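Local coordinates for protein aminotransferase, class III (Deinococcus radiodurans, PDB 3I4J) that probably transfers amino groups between substrates with pyridoxal phosphate as cofactor, in the manner of class-III aminotransferases, at residues Ser373-Ala378 and Gly423-Val428; Arg30-Ser35 and Arg382-Tyr387; Gln328-Leu333 and Leu351-Val356; Ser203-Ala208 and His400-Pro405. The protein carries 1 engineered substitution. All blocks are in the same frame, centred on the assembly; numbering follows the deposited sequence.

In the fold
Interaction 1 lies toward the outside of the fold and is only partly buried, whereas interactions 2, 3 and 4 are buried contacts. Interactions 1 and 3 rest on apolar side chains with no hydrogen bond across them: the first joins two helices, the second a helix and a strand. Interaction 2 relies on backbone bonds between an N-terminal strand and a C-terminal loop, and interaction 4 joins small apolar contacts to a weak histidine–aspartate bond. Interactions 3 and 4 use neighbouring strands of one antiparallel sheet. Interaction 2 touches interaction 4 through Gly34 and Gly404, and interaction 1 through the Arg382–Asp427 salt bridge.

Interaction 1. Residues Ser373-Ala378 and Gly423-Val428; sequences SRIGAA and GALEDV
Ala378 and Ala424 sit where the two helical segments come together, their CA atoms 5.0 Å apart, while the segment axes approach to 8.4 Å and cross with an angle of 121° between their directions. Alanine suits this spot because its methyl lets the backbones come this near: the CB atoms of Ala378 and Ala424 are 4.1 Å apart, and Ala424 CB also rests against the carbonyl oxygen of Ile375.

Larger apolar side chains fill the space beside this pair. Val428 has CG1 anti to its backbone N (chi1 -179°), which leaves CG2 beside that nitrogen and turned into the 373-378 helix. There Val428 CG2 lies 3.5 Å from Arg374 O and 3.8 Å from Ala378 CB. Ile375 crosses Val428 at about a right angle, its CG1 3.9 Å from Val428 CG2. At its far end Ile375 CD1 meets Leu425 CD2 at 3.4 Å, tighter than ordinary van der Waals contact, so these two methyls are pressed firmly together. Branched side chains suit these places, since Ile375 and Val428 each bring both branches to bear on the partner helix.

The polar Asp427 lies at the margin. Its OD2 passes 4.2 Å from Ala378 CB, but its strong partner is Arg382, with which it forms a salt bridge. The contact is a pairing of helices 372-382 and 411-428 through small and branched apolar residues, part of the C-terminal small domain expected of a fold-type I aminotransferase.

Interaction 2. Residues Arg30-Ser35 and Arg382-Tyr387; sequences RYLDGS and RGLITY
Leu32 and Leu384 are joined by a single backbone bridge, in which the two segments run in nearly the same direction. Leu32 N donates to Gly383 O at 2.8 Å, and Ile385 N donates to Leu32 O at 2.9 Å with an almost straight N-H...O angle of 173°. A CA-H...O contact from Tyr31 CA gives Gly383 O a second neighbour at 3.3 Å.

Glycines allow this closeness. Gly383 ends helix 372-382 in a Schellman motif with phi of 97°, where a CB would jam against the preceding carbonyl oxygen. A CB on Gly34 would run into Ile385 O.

The side-chain packing centres on Ile385, which has CG1 beside its backbone N (chi1 -56°) and CG2 anti to it, setting CG1 against Tyr31 and CG2 against Asp33. Ile385 CG1 is 3.8 Å from Tyr31 CB, and Ile385 CD1 lies 3.9 Å from Tyr31 CD1, oblique to the ring. A second apolar pair is Leu32 CB with Leu384 CD1, 4.2 Å apart; both leucines also pack on Leu417 and Leu420 of helix 411-428. Methyl-to-oxygen packing puts Ile385 CG2 3.6 Å from Asp33 OD1 and Leu384 CD1 3.6 Å from Leu32 O.

Tyr31 OH is hydrogen-bonded to Asp25, Asp33 OD1 to Gly37 N and Ser35 OG to Gly37 O. The Tyr31 ring also meets Phe69 of the second subunit edge-to-face.

The chemistry implies a junction of N-terminal strand and C-terminal chain whose directional bonds are between backbones, with Ile385 giving the largest share of buried surface.

Interaction 3. Residues Gln328-Leu333 and Leu351-Val356; sequences QLLAGL and LLLGVV
Leu329 and Leu353 meet because of how each is twisted: Leu329 holds CG anti to its backbone N (chi1 -173°), while the chi2 of Leu353, 93°, away from a staggered value, sets CD1 beside Leu329. Leu353 CD1 is 3.8 Å from Leu329 CD2. Leu353 CD2 instead reaches the helix backbone, 3.6 Å from Leu330 N, and lies 3.8 Å from Leu330 CB. Leu353 thus presses between the side chains of one helical turn.

Leu333, one turn further on from Leu329, covers the other flank, its CD1 3.7 Å from Leu353 CD2. Leu333 CD1 also extends to Val355 CG2 at 4.2 Å. At the opposite end Leu329 CD2 comes within 4.1 Å of Leu351 CD2, the two side chains crossing at about a right angle.

Helix 318-339 here lies on one face of the antiparallel sheet formed by strands 343-349, 352-357 and 400-403, a helix-on-sheet layer consistent with the small domain of this family. The helix segment runs almost parallel to the strand segment, the directions 8° apart and the axes 9.6 Å from each other. Long, branched leucines can span that distance, where the shorter Val355 meets only the tip of Leu333. Leu353 and Val355 point toward the helix, as residues two apart on a strand should, while Leu352 on the other face packs against Leu402.

Leu329 also packs on Val414 and Leu418, and Leu333 on Leu421, all of helix 411-428. An alanine in place of Leu329 would probably open a gap beside Leu353 CD1 and Leu351 CD2, leaving both methyls short of a partner from the helix.

Interaction 4. Residues Ser203-Ala208 and His400-Pro405; sequences SDAALA and HLLLGP
Ala205 and Leu402 mark the closest backbone approach, their CA atoms 5.3 Å apart, where a type II beta turn from Asp204 to Leu207 lies against strand 400-403. Leu207 N bonds to Asp204 O to close the turn, and Ala206, third in it, accepts a left-handed conformation (phi 61°) that glycine adopts more easily.

Ala205 CB points at the strand and lies 3.8 Å from Leu401 O and 3.9 Å from Leu402 CD1; a methyl suits this close fit. The turn follows strand 191-196 of the large central sheet, so the contact joins the loop leaving that sheet to the edge of the small antiparallel sheet.

His400 has CG beside its backbone N and anti to the carbonyl carbon (chi1 -74°), and its ring edge meets the turn: His400 CD2 is 3.6 Å from Ala205 N, and His400 NE2 makes a weak hydrogen bond, 3.4 Å, to Asp204 OD1. The carboxylate and ring planes are 66° apart. Asp204 has stronger partners, salt bridges to Arg347 and Lys165, which probably favour its charged form. An alanine in place of His400 would probably leave Asp204 OD1 without this weak donor and open a gap beside Ala205 N.

Interaction 1. Residues Ser373-Ala378 and Gly423-Val428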
loop_
_atom_site.group_PDB
_atom_site.type_symbol
_atom_site.label_atom_id
_atom_site.label_comp_id
_atom_site.label_asym_id
_atom_site.label_seq_id
_atom_site.Cartn_x
_atom_site.Cartn_y
_atom_site.Cartn_z
ATOM N N SER C 373 -15.486 19.435 13.016
ATOM C CA SER C 373 -16.224 18.853 11.905
ATOM C C SER C 373 -17.312 19.826 11.466
ATOM O O SER C 373 -17.632 19.926 10.283
ATOM C CB SER C 373 -16.855 17.525 12.329
ATOM O OG SER C 373 -17.719 17.708 13.436
ATOM N N ARG C 374 -17.877 20.540 12.433
ATOM C CA ARG C 374 -18.922 21.517 12.157
ATOM C C ARG C 374 -18.341 22.654 11.327
ATOM O O ARG C 374 -18.970 23.129 10.381
ATOM C CB ARG C 374 -19.501 22.044 13.475
ATOM C CG ARG C 374 -20.211 20.963 14.280
ATOM C CD ARG C 374 -20.495 21.370 15.721
ATOM N NE ARG C 374 -21.119 20.271 16.460
ATOM C CZ ARG C 374 -21.361 20.278 17.768
ATOM N NH1 ARG C 374 -21.032 21.332 18.504
ATOM N NH2 ARG C 374 -21.935 19.228 18.342
ATOM N N ILE C 375 -17.135 23.087 11.679
ATOM C CA ILE C 375 -16.475 24.154 10.939
ATOM C C ILE C 375 -15.961 23.590 9.620
ATOM O O ILE C 375 -15.881 24.301 8.619
ATOM C CB ILE C 375 -15.298 24.753 11.739
ATOM C CG1 ILE C 375 -15.842 25.504 12.956
ATOM C CG2 ILE C 375 -14.479 25.686 10.853
ATOM C CD1 ILE C 375 -14.783 26.209 13.775
ATOM N N GLY C 376 -15.618 22.307 9.625
ATOM C CA GLY C 376 -15.131 21.667 8.417
ATOM C C GLY C 376 -16.233 21.565 7.381
ATOM O O GLY C 376 -16.011 21.811 6.195
ATOM N N ALA C 377 -17.430 21.206 7.833
ATOM C CA ALA C 377 -18.577 21.076 6.942
ATOM C C ALA C 377 -18.929 22.439 6.361
ATOM O O ALA C 377 -19.212 22.561 5.166
ATOM C CB ALA C 377 -19.769 20.505 7.702
ATOM N N ALA C 378 -18.907 23.463 7.212
ATOM C CA ALA C 378 -19.220 24.820 6.784
ATOM C C ALA C 378 -18.182 25.293 5.775
ATOM O O ALA C 378 -18.512 25.974 4.802
ATOM C CB ALA C 378 -19.255 25.757 7.986
ATOM N N GLY C 423 -15.127 32.753 6.642
ATOM C CA GLY C 423 -16.542 32.576 6.374
ATOM C C GLY C 423 -17.109 31.387 7.124
ATOM O O GLY C 423 -18.212 31.455 7.670
ATOM N N ALA C 424 -16.353 30.290 7.146
ATOM C CA ALA C 424 -16.771 29.076 7.839
ATOM C C ALA C 424 -16.886 29.344 9.335
ATOM O O ALA C 424 -17.844 28.916 9.983
ATOM C CB ALA C 424 -15.764 27.952 7.585
ATOM N N LEU C 425 -15.901 30.049 9.882
ATOM C CA LEU C 425 -15.907 30.381 11.303
ATOM C C LEU C 425 -17.113 31.263 11.610
ATOM O O LEU C 425 -17.741 31.125 12.660
ATOM C CB LEU C 425 -14.612 31.103 11.685
ATOM C CG LEU C 425 -13.339 30.250 11.672
ATOM C CD1 LEU C 425 -12.109 31.135 11.844
ATOM C CD2 LEU C 425 -13.416 29.214 12.782
ATOM N N GLU C 426 -17.433 32.164 10.687
ATOM C CA GLU C 426 -18.574 33.057 10.851
ATOM C C GLU C 426 -19.881 32.262 10.856
ATOM O O GLU C 426 -20.763 32.510 11.676
ATOM C CB GLU C 426 -18.597 34.091 9.720
ATOM C CG GLU C 426 -19.866 34.938 9.644
ATOM C CD GLU C 426 -20.088 35.788 10.880
ATOM O OE1 GLU C 426 -19.167 36.538 11.263
ATOM O OE2 GLU C 426 -21.189 35.711 11.469
ATOM N N ASP C 427 -19.999 31.303 9.940
ATOM C CA ASP C 427 -21.206 30.486 9.851
ATOM C C ASP C 427 -21.469 29.708 11.139
ATOM O O ASP C 427 -22.590 29.693 11.649
ATOM C CB ASP C 427 -21.107 29.487 8.687
ATOM C CG ASP C 427 -20.848 30.157 7.351
ATOM O OD1 ASP C 427 -21.423 31.236 7.097
ATOM O OD2 ASP C 427 -20.080 29.590 6.542
ATOM N N VAL C 428 -20.430 29.066 11.663
ATOM C CA VAL C 428 -20.557 28.265 12.874
ATOM C C VAL C 428 -20.537 29.078 14.165
ATOM O O VAL C 428 -21.366 28.866 15.050
ATOM C CB VAL C 428 -19.437 27.203 12.947
ATOM C CG1 VAL C 428 -19.597 26.355 14.198
ATOM C CG2 VAL C 428 -19.473 26.329 11.705
#

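Interaction 2. Residues Arg30-Ser35 and Arg382-Tyr387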
loop_
_atom_site.group_PDB
_atom_site.type_symbol
_atom_site.label_atom_id
_atom_site.label_comp_id
_atom_site.label_asym_id
_atom_site.label_seq_id
_atom_site.Cartn_x
_atom_site.Cartn_y
_atom_site.Cartn_z
ATOM N N ARG C 30 -16.101 24.406 -7.322
ATOM C CA ARG C 30 -14.655 24.485 -7.180
ATOM C C ARG C 30 -14.298 24.563 -5.701
ATOM O O ARG C 30 -14.986 25.223 -4.921
ATOM C CB ARG C 30 -14.094 25.708 -7.904
ATOM C CG ARG C 30 -12.587 25.655 -8.060
ATOM C CD ARG C 30 -12.010 26.919 -8.670
ATOM N NE ARG C 30 -12.104 28.055 -7.762
ATOM C CZ ARG C 30 -11.415 29.181 -7.912
ATOM N NH1 ARG C 30 -10.586 29.316 -8.934
ATOM N NH2 ARG C 30 -11.544 30.166 -7.031
ATOM N N TYR C 31 -13.218 23.884 -5.329
ATOM C CA TYR C 31 -12.759 23.850 -3.946
ATOM C C TYR C 31 -11.273 24.185 -3.862
ATOM O O TYR C 31 -10.489 23.802 -4.729
ATOM C CB TYR C 31 -12.934 22.449 -3.361
ATOM C CG TYR C 31 -14.308 21.842 -3.486
ATOM C CD1 TYR C 31 -15.190 21.846 -2.410
ATOM C CD2 TYR C 31 -14.704 21.201 -4.663
ATOM C CE1 TYR C 31 -16.431 21.220 -2.490
ATOM C CE2 TYR C 31 -15.949 20.569 -4.754
ATOM C CZ TYR C 31 -16.801 20.581 -3.664
ATOM O OH TYR C 31 -18.014 19.938 -3.725
ATOM N N LEU C 32 -10.889 24.897 -2.809
ATOM C CA LEU C 32 -9.486 25.211 -2.587
ATOM C C LEU C 32 -9.059 24.078 -1.654
ATOM O O LEU C 32 -9.668 23.873 -0.606
ATOM C CB LEU C 32 -9.333 26.574 -1.900
ATOM C CG LEU C 32 -7.933 27.208 -1.891
ATOM C CD1 LEU C 32 -8.047 28.677 -1.494
ATOM C CD2 LEU C 32 -7.012 26.462 -0.934
ATOM N N ASP C 33 -8.040 23.324 -2.056
ATOM C CA ASP C 33 -7.552 22.194 -1.273
ATOM C C ASP C 33 -6.674 22.679 -0.124
ATOM O O ASP C 33 -5.446 22.574 -0.177
ATOM C CB ASP C 33 -6.749 21.256 -2.175
ATOM C CG ASP C 33 -6.681 19.849 -1.634
ATOM O OD1 ASP C 33 -7.035 19.640 -0.451
ATOM O OD2 ASP C 33 -6.270 18.950 -2.390
ATOM N N GLY C 34 -7.322 23.198 0.913
ATOM C CA GLY C 34 -6.613 23.736 2.065
ATOM C C GLY C 34 -5.763 22.767 2.865
ATOM O O GLY C 34 -4.902 23.196 3.630
ATOM N N SER C 35 -5.997 21.469 2.703
ATOM C CA SER C 35 -5.226 20.464 3.427
ATOM C C SER C 35 -4.518 19.498 2.477
ATOM O O SER C 35 -4.073 18.426 2.897
ATOM C CB SER C 35 -6.141 19.677 4.363
ATOM O OG SER C 35 -7.165 19.035 3.626
ATOM N N ARG C 382 -18.528 26.314 1.647
ATOM C CA ARG C 382 -17.982 27.508 1.008
ATOM C C ARG C 382 -16.901 27.201 -0.018
ATOM O O ARG C 382 -16.412 28.100 -0.701
ATOM C CB ARG C 382 -17.428 28.470 2.061
ATOM C CG ARG C 382 -18.500 29.291 2.752
ATOM C CD ARG C 382 -17.942 30.049 3.941
ATOM N NE ARG C 382 -18.962 30.886 4.564
ATOM C CZ ARG C 382 -19.281 32.110 4.159
ATOM N NH1 ARG C 382 -18.657 32.661 3.127
ATOM N NH2 ARG C 382 -20.234 32.782 4.785
ATOM N N GLY C 383 -16.516 25.935 -0.120
ATOM C CA GLY C 383 -15.507 25.570 -1.096
ATOM C C GLY C 383 -14.090 25.474 -0.566
ATOM O O GLY C 383 -13.132 25.727 -1.297
ATOM N N LEU C 384 -13.953 25.112 0.703
ATOM C CA LEU C 384 -12.637 24.966 1.314
ATOM C C LEU C 384 -12.464 23.562 1.887
ATOM O O LEU C 384 -13.260 23.118 2.714
ATOM C CB LEU C 384 -12.434 25.997 2.430
ATOM C CG LEU C 384 -11.099 25.883 3.181
ATOM C CD1 LEU C 384 -9.949 26.138 2.219
ATOM C CD2 LEU C 384 -11.066 26.880 4.337
ATOM N N ILE C 385 -11.421 22.871 1.438
ATOM C CA ILE C 385 -11.119 21.526 1.906
ATOM C C ILE C 385 -10.211 21.609 3.136
ATOM O O ILE C 385 -9.212 22.330 3.124
ATOM C CB ILE C 385 -10.360 20.706 0.831
ATOM C CG1 ILE C 385 -11.162 20.655 -0.473
ATOM C CG2 ILE C 385 -10.088 19.297 1.348
ATOM C CD1 ILE C 385 -12.506 19.981 -0.339
ATOM N N THR C 386 -10.570 20.883 4.190
ATOM C CA THR C 386 -9.765 20.840 5.408
ATOM C C THR C 386 -9.456 19.371 5.693
ATOM O O THR C 386 -10.006 18.485 5.040
ATOM C CB THR C 386 -10.500 21.475 6.613
ATOM O OG1 THR C 386 -11.754 20.818 6.819
ATOM C CG2 THR C 386 -10.738 22.953 6.366
ATOM N N TYR C 387 -8.586 19.101 6.661
ATOM C CA TYR C 387 -8.212 17.723 6.954
ATOM C C TYR C 387 -9.413 16.850 7.299
ATOM O O TYR C 387 -9.472 15.686 6.896
ATOM C CB TYR C 387 -7.201 17.673 8.097
ATOM C CG TYR C 387 -6.359 16.417 8.098
ATOM C CD1 TYR C 387 -5.272 16.287 7.231
ATOM C CD2 TYR C 387 -6.647 15.358 8.958
ATOM C CE1 TYR C 387 -4.490 15.134 7.222
ATOM C CE2 TYR C 387 -5.869 14.195 8.958
ATOM C CZ TYR C 387 -4.792 14.093 8.089
ATOM O OH TYR C 387 -4.010 12.960 8.091
#

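Interaction 3. Residues Gln328-Leu333 and Leu351-Val356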
loop_
_atom_site.group_PDB
_atom_site.type_symbol
_atom_site.label_atom_id
_atom_site.label_comp_id
_atom_site.label_asym_id
_atom_site.label_seq_id
_atom_site.Cartn_x
_atom_site.Cartn_y
_atom_site.Cartn_z
ATOM N N GLN C 328 3.008 33.485 6.139
ATOM C CA GLN C 328 1.852 34.287 5.754
ATOM C C GLN C 328 0.554 33.685 6.285
ATOM O O GLN C 328 -0.278 34.386 6.856
ATOM C CB GLN C 328 1.763 34.404 4.227
ATOM C CG GLN C 328 0.499 35.108 3.749
ATOM C CD GLN C 328 0.310 35.031 2.248
ATOM O OE1 GLN C 328 0.999 34.277 1.559
ATOM N NE2 GLN C 328 -0.641 35.801 1.735
ATOM N N LEU C 329 0.379 32.382 6.094
ATOM C CA LEU C 329 -0.840 31.729 6.557
ATOM C C LEU C 329 -0.947 31.765 8.082
ATOM O O LEU C 329 -2.019 32.028 8.623
ATOM C CB LEU C 329 -0.894 30.289 6.031
ATOM C CG LEU C 329 -2.169 29.461 6.248
ATOM C CD1 LEU C 329 -3.412 30.292 5.956
ATOM C CD2 LEU C 329 -2.119 28.238 5.332
ATOM N N LEU C 330 0.159 31.519 8.777
ATOM C CA LEU C 330 0.145 31.547 10.238
ATOM C C LEU C 330 -0.261 32.936 10.732
ATOM O O LEU C 330 -1.057 33.064 11.660
ATOM C CB LEU C 330 1.526 31.188 10.804
ATOM C CG LEU C 330 1.672 31.338 12.325
ATOM C CD1 LEU C 330 0.629 30.482 13.040
ATOM C CD2 LEU C 330 3.083 30.932 12.746
ATOM N N ALA C 331 0.290 33.974 10.104
ATOM C CA ALA C 331 -0.022 35.348 10.487
ATOM C C ALA C 331 -1.512 35.599 10.290
ATOM O O ALA C 331 -2.148 36.288 11.089
ATOM C CB ALA C 331 0.797 36.326 9.646
ATOM N N GLY C 332 -2.063 35.027 9.222
ATOM C CA GLY C 332 -3.476 35.191 8.939
ATOM C C GLY C 332 -4.359 34.530 9.979
ATOM O O GLY C 332 -5.388 35.084 10.376
ATOM N N LEU C 333 -3.966 33.341 10.424
ATOM C CA LEU C 333 -4.735 32.623 11.437
ATOM C C LEU C 333 -4.672 33.376 12.764
ATOM O O LEU C 333 -5.652 33.429 13.510
ATOM C CB LEU C 333 -4.185 31.207 11.617
ATOM C CG LEU C 333 -4.246 30.273 10.399
ATOM C CD1 LEU C 333 -3.516 28.972 10.725
ATOM C CD2 LEU C 333 -5.700 30.001 10.023
ATOM N N LEU C 351 4.247 24.882 6.191
ATOM C CA LEU C 351 2.849 24.789 5.793
ATOM C C LEU C 351 2.074 23.658 6.462
ATOM O O LEU C 351 1.207 23.025 5.854
ATOM C CB LEU C 351 2.722 24.706 4.266
ATOM C CG LEU C 351 2.739 26.074 3.561
ATOM C CD1 LEU C 351 2.801 25.896 2.045
ATOM C CD2 LEU C 351 1.493 26.864 3.961
ATOM N N LEU C 352 2.415 23.396 7.720
ATOM C CA LEU C 352 1.710 22.413 8.532
ATOM C C LEU C 352 1.223 23.284 9.689
ATOM O O LEU C 352 2.013 23.714 10.529
ATOM C CB LEU C 352 2.654 21.318 9.035
ATOM C CG LEU C 352 2.027 20.313 10.006
ATOM C CD1 LEU C 352 0.712 19.816 9.443
ATOM C CD2 LEU C 352 2.981 19.149 10.245
ATOM N N LEU C 353 -0.074 23.572 9.716
ATOM C CA LEU C 353 -0.618 24.441 10.753
ATOM C C LEU C 353 -1.791 23.815 11.482
ATOM O O LEU C 353 -2.416 22.880 10.986
ATOM C CB LEU C 353 -1.054 25.777 10.142
ATOM C CG LEU C 353 -0.007 26.538 9.322
ATOM C CD1 LEU C 353 -0.135 26.174 7.842
ATOM C CD2 LEU C 353 -0.200 28.033 9.517
ATOM N N GLY C 354 -2.092 24.346 12.664
ATOM C CA GLY C 354 -3.195 23.816 13.438
ATOM C C GLY C 354 -3.949 24.891 14.188
ATOM O O GLY C 354 -3.383 25.916 14.574
ATOM N N VAL C 355 -5.241 24.653 14.377
ATOM C CA VAL C 355 -6.108 25.575 15.098
ATOM C C VAL C 355 -6.860 24.765 16.138
ATOM O O VAL C 355 -7.538 23.791 15.804
ATOM C CB VAL C 355 -7.136 26.248 14.146
ATOM C CG1 VAL C 355 -8.083 27.143 14.944
ATOM C CG2 VAL C 355 -6.411 27.064 13.093
ATOM N N VAL C 356 -6.711 25.144 17.403
ATOM C CA VAL C 356 -7.399 24.458 18.488
ATOM C C VAL C 356 -8.617 25.303 18.840
ATOM O O VAL C 356 -8.497 26.502 19.096
ATOM C CB VAL C 356 -6.485 24.315 19.720
ATOM C CG1 VAL C 356 -7.235 23.621 20.849
ATOM C CG2 VAL C 356 -5.237 23.535 19.341
#

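Interaction 4. Residues Ser203-Ala208 and His400-Pro405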
loop_
_atom_site.group_PDB
_atom_site.type_symbol
_atom_site.label_atom_id
_atom_site.label_comp_id
_atom_site.label_asym_id
_atom_site.label_seq_id
_atom_site.Cartn_x
_atom_site.Cartn_y
_atom_site.Cartn_z
ATOM N N SER C 203 -3.177 14.040 15.358
ATOM C CA SER C 203 -3.379 13.821 16.793
ATOM C C SER C 203 -3.410 15.097 17.634
ATOM O O SER C 203 -4.201 15.211 18.570
ATOM C CB SER C 203 -2.303 12.876 17.335
ATOM O OG SER C 203 -1.010 13.429 17.166
ATOM N N ASP C 204 -2.540 16.047 17.308
ATOM C CA ASP C 204 -2.476 17.317 18.020
ATOM C C ASP C 204 -1.956 18.307 16.989
ATOM O O ASP C 204 -0.765 18.616 16.952
ATOM C CB ASP C 204 -1.505 17.234 19.198
ATOM C CG ASP C 204 -1.838 18.227 20.297
ATOM O OD1 ASP C 204 -2.205 19.378 19.980
ATOM O OD2 ASP C 204 -1.725 17.857 21.483
ATOM N N ALA C 205 -2.874 18.779 16.153
ATOM C CA ALA C 205 -2.589 19.694 15.053
ATOM C C ALA C 205 -1.372 20.609 15.136
ATOM O O ALA C 205 -1.403 21.656 15.783
ATOM C CB ALA C 205 -3.836 20.531 14.749
ATOM N N ALA C 206 -0.307 20.202 14.452
ATOM C CA ALA C 206 0.921 20.979 14.359
ATOM C C ALA C 206 1.666 21.292 15.649
ATOM O O ALA C 206 2.409 22.273 15.709
ATOM C CB ALA C 206 0.643 22.276 13.604
ATOM N N LEU C 207 1.478 20.472 16.674
ATOM C CA LEU C 207 2.189 20.693 17.932
ATOM C C LEU C 207 3.678 20.496 17.664
ATOM O O LEU C 207 4.086 19.476 17.110
ATOM C CB LEU C 207 1.727 19.699 18.997
ATOM C CG LEU C 207 2.480 19.825 20.327
ATOM C CD1 LEU C 207 2.185 21.191 20.933
ATOM C CD2 LEU C 207 2.055 18.714 21.279
ATOM N N ALA C 208 4.487 21.475 18.058
ATOM C CA ALA C 208 5.925 21.398 17.851
ATOM C C ALA C 208 6.673 21.738 19.131
ATOM O O ALA C 208 6.319 22.685 19.833
ATOM C CB ALA C 208 6.350 22.349 16.739
ATOM N N HIS C 400 -9.776 20.177 16.966
ATOM C CA HIS C 400 -8.585 20.651 16.263
ATOM C C HIS C 400 -8.809 20.700 14.760
ATOM O O HIS C 400 -9.505 19.859 14.197
ATOM C CB HIS C 400 -7.392 19.731 16.539
ATOM C CG HIS C 400 -6.805 19.885 17.906
ATOM N ND1 HIS C 400 -7.575 20.113 19.025
ATOM C CD2 HIS C 400 -5.526 19.791 18.341
ATOM C CE1 HIS C 400 -6.796 20.151 20.093
ATOM N NE2 HIS C 400 -5.548 19.957 19.704
ATOM N N LEU C 401 -8.208 21.693 14.116
ATOM C CA LEU C 401 -8.306 21.846 12.673
ATOM C C LEU C 401 -6.884 21.810 12.122
ATOM O O LEU C 401 -6.038 22.606 12.526
ATOM C CB LEU C 401 -8.971 23.181 12.320
ATOM C CG LEU C 401 -9.155 23.497 10.831
ATOM C CD1 LEU C 401 -9.989 22.413 10.160
ATOM C CD2 LEU C 401 -9.834 24.849 10.687
ATOM N N LEU C 402 -6.617 20.871 11.221
ATOM C CA LEU C 402 -5.291 20.754 10.629
ATOM C C LEU C 402 -5.322 21.353 9.227
ATOM O O LEU C 402 -6.138 20.965 8.396
ATOM C CB LEU C 402 -4.861 19.281 10.578
ATOM C CG LEU C 402 -3.396 18.978 10.243
ATOM C CD1 LEU C 402 -2.485 19.687 11.233
ATOM C CD2 LEU C 402 -3.152 17.478 10.297
ATOM N N LEU C 403 -4.437 22.312 8.976
ATOM C CA LEU C 403 -4.367 22.964 7.674
ATOM C C LEU C 403 -3.002 22.746 7.032
ATOM O O LEU C 403 -1.990 22.605 7.714
ATOM C CB LEU C 403 -4.635 24.465 7.819
ATOM C CG LEU C 403 -6.015 24.884 8.337
ATOM C CD1 LEU C 403 -6.016 26.374 8.671
ATOM C CD2 LEU C 403 -7.073 24.566 7.289
ATOM N N GLY C 404 -2.982 22.722 5.708
ATOM C CA GLY C 404 -1.735 22.514 5.007
ATOM C C GLY C 404 -1.968 22.400 3.518
ATOM O O GLY C 404 -2.073 21.297 2.986
ATOM N N PRO C 405 -2.061 23.537 2.817
ATOM C CA PRO C 405 -2.282 23.552 1.372
ATOM C C PRO C 405 -0.998 23.165 0.637
ATOM O O PRO C 405 0.059 23.011 1.254
ATOM C CB PRO C 405 -2.692 24.999 1.111
ATOM C CG PRO C 405 -1.852 25.753 2.113
ATOM C CD PRO C 405 -2.002 24.909 3.361
#